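Local atomic coordinates of uncharacterized protein (Yersinia pestis, PDB entry 4RGI), a protein that is of unknown function but folds as a small KTSC-domain protein, an alpha-beta sandwich of an antiparallel sheet and two helices. Residues A[24-29]-A[44-49]. Sequence-based numbering, arbitrary orientation. Where two conformers were deposited one is given.
Sequences RMLEIQ and RAHQNF
Phe49 and His46 on the helix both swing CG anti to the backbone N (chi1 -159° and 169°), which carries their rings off residues 44-49 toward strand 25-29. Leu26 reaches across from the strand with CG likewise opposite its N and splits its two methyls between these rings. CD1 goes to the imidazole, 3.8 Å from His46 CD2 and at a slant to the ring, while CD2 goes to the edge of the phenyl ring, 4.1 Å from Phe49 CE2. Ile28, two residues further along the strand, meets the same edge: its CD1 lies in the plane of the ring, 3.6 Å from Phe49 CE2. Phe49 thus meets the strand with its edge. No hydrogen bond joins the two segments; the contact is wholly one of carbon against carbon. Elsewhere the Phe49 ring meets Phe58 of helix 55-63, His46 stacks on Tyr19, and Ile17 touches both Leu26 and Phe49. The axes of 25-29 and 44-49 come within 9.9 Å and run at 28° in the same general direction. This is part of the hydrophobic core of a two-layer alpha-beta sandwich, with helix 43-51 laid over one face of the antiparallel sheet of the KTSC domain.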
# COMPACT_ATOMS: atom_id res chain seq x y z
N ARG A 24 -3.53 6.68 -9.75
CA ARG A 24 -4.28 5.86 -8.80
C ARG A 24 -3.52 4.60 -8.42
O ARG A 24 -4.07 3.49 -8.41
CB ARG A 24 -5.65 5.49 -9.37
CG ARG A 24 -6.38 6.62 -10.07
CD ARG A 24 -6.73 7.79 -9.19
NE ARG A 24 -7.82 8.59 -9.77
CZ ARG A 24 -7.71 9.38 -10.83
NH1 ARG A 24 -6.54 9.51 -11.46
NH2 ARG A 24 -8.76 10.06 -11.28
N MSE A 25 -2.25 4.79 -8.09
CA MSE A 25 -1.36 3.68 -7.81
C MSE A 25 -0.88 3.69 -6.37
O MSE A 25 -0.49 4.74 -5.86
CB MSE A 25 -0.18 3.73 -8.76
CG MSE A 25 0.79 2.57 -8.67
SE MSE A 25 1.92 2.62 -10.23
CE MSE A 25 3.07 4.12 -9.72
N LEU A 26 -0.94 2.53 -5.71
CA LEU A 26 -0.54 2.39 -4.32
C LEU A 26 0.73 1.56 -4.27
O LEU A 26 0.79 0.52 -4.90
CB LEU A 26 -1.64 1.69 -3.53
CG LEU A 26 -1.39 1.40 -2.07
CD1 LEU A 26 -1.52 2.68 -1.25
CD2 LEU A 26 -2.39 0.39 -1.63
N GLU A 27 1.74 2.02 -3.54
CA GLU A 27 2.99 1.26 -3.47
C GLU A 27 3.23 0.83 -2.03
O GLU A 27 3.19 1.65 -1.11
CB GLU A 27 4.16 2.09 -3.99
CG GLU A 27 5.41 1.30 -4.28
CD GLU A 27 6.44 2.12 -5.06
OE1 GLU A 27 6.32 2.22 -6.30
OE2 GLU A 27 7.33 2.69 -4.42
N ILE A 28 3.46 -0.46 -1.84
CA ILE A 28 3.63 -1.00 -0.50
C ILE A 28 4.98 -1.69 -0.41
O ILE A 28 5.26 -2.59 -1.19
CB ILE A 28 2.54 -2.01 -0.13
CG1 ILE A 28 1.15 -1.41 -0.32
CG2 ILE A 28 2.75 -2.48 1.32
CD1 ILE A 28 0.03 -2.35 0.06
N GLN A 29 5.82 -1.27 0.53
CA GLN A 29 7.06 -1.98 0.77
C GLN A 29 6.90 -2.90 1.98
O GLN A 29 6.67 -2.43 3.09
CB GLN A 29 8.20 -0.99 0.97
CG GLN A 29 9.51 -1.63 1.38
CD GLN A 29 10.58 -0.61 1.61
OE1 GLN A 29 10.31 0.50 2.06
NE2 GLN A 29 11.82 -0.99 1.30
N ARG A 44 -9.54 7.37 -1.45
CA ARG A 44 -10.15 7.10 -0.16
C ARG A 44 -9.57 5.85 0.50
O ARG A 44 -9.41 5.81 1.71
CB ARG A 44 -11.66 6.96 -0.30
CG ARG A 44 -12.40 6.69 1.02
CD ARG A 44 -12.12 7.76 2.08
NE ARG A 44 -12.93 7.56 3.27
CZ ARG A 44 -12.80 8.26 4.39
NH1 ARG A 44 -11.89 9.22 4.48
NH2 ARG A 44 -13.58 8.02 5.43
N ALA A 45 -9.23 4.85 -0.31
CA ALA A 45 -8.63 3.61 0.19
C ALA A 45 -7.30 3.91 0.81
O ALA A 45 -6.95 3.36 1.85
CB ALA A 45 -8.47 2.59 -0.92
N HIS A 46 -6.53 4.77 0.16
CA HIS A 46 -5.22 5.08 0.66
C HIS A 46 -5.33 5.83 1.98
O HIS A 46 -4.60 5.55 2.90
CB HIS A 46 -4.43 5.90 -0.34
CG HIS A 46 -3.17 6.46 0.22
ND1 HIS A 46 -2.95 7.82 0.36
CD2 HIS A 46 -2.06 5.85 0.71
CE1 HIS A 46 -1.76 8.01 0.90
NE2 HIS A 46 -1.20 6.84 1.13
N GLN A 47 -6.26 6.78 2.05
CA GLN A 47 -6.45 7.53 3.29
C GLN A 47 -6.83 6.60 4.44
O GLN A 47 -6.27 6.69 5.52
CB GLN A 47 -7.52 8.61 3.10
CG GLN A 47 -7.10 9.76 2.22
CD GLN A 47 -8.25 10.71 2.01
OE1 GLN A 47 -9.40 10.36 2.25
NE2 GLN A 47 -7.95 11.93 1.57
N ASN A 48 -7.78 5.70 4.21
CA ASN A 48 -8.16 4.73 5.24
C ASN A 48 -7.03 3.78 5.64
O ASN A 48 -6.94 3.37 6.80
CB ASN A 48 -9.35 3.89 4.78
CG ASN A 48 -10.63 4.69 4.71
OD1 ASN A 48 -10.74 5.79 5.28
ND2 ASN A 48 -11.63 4.14 4.03
N PHE A 49 -6.19 3.42 4.69
CA PHE A 49 -5.00 2.61 4.93
C PHE A 49 -4.10 3.32 5.92
O PHE A 49 -3.63 2.73 6.89
CB PHE A 49 -4.25 2.38 3.61
CG PHE A 49 -3.30 1.19 3.60
CD1 PHE A 49 -3.11 0.37 4.71
CD2 PHE A 49 -2.60 0.89 2.44
CE1 PHE A 49 -2.24 -0.72 4.65
CE2 PHE A 49 -1.72 -0.20 2.37
CZ PHE A 49 -1.53 -1.01 3.49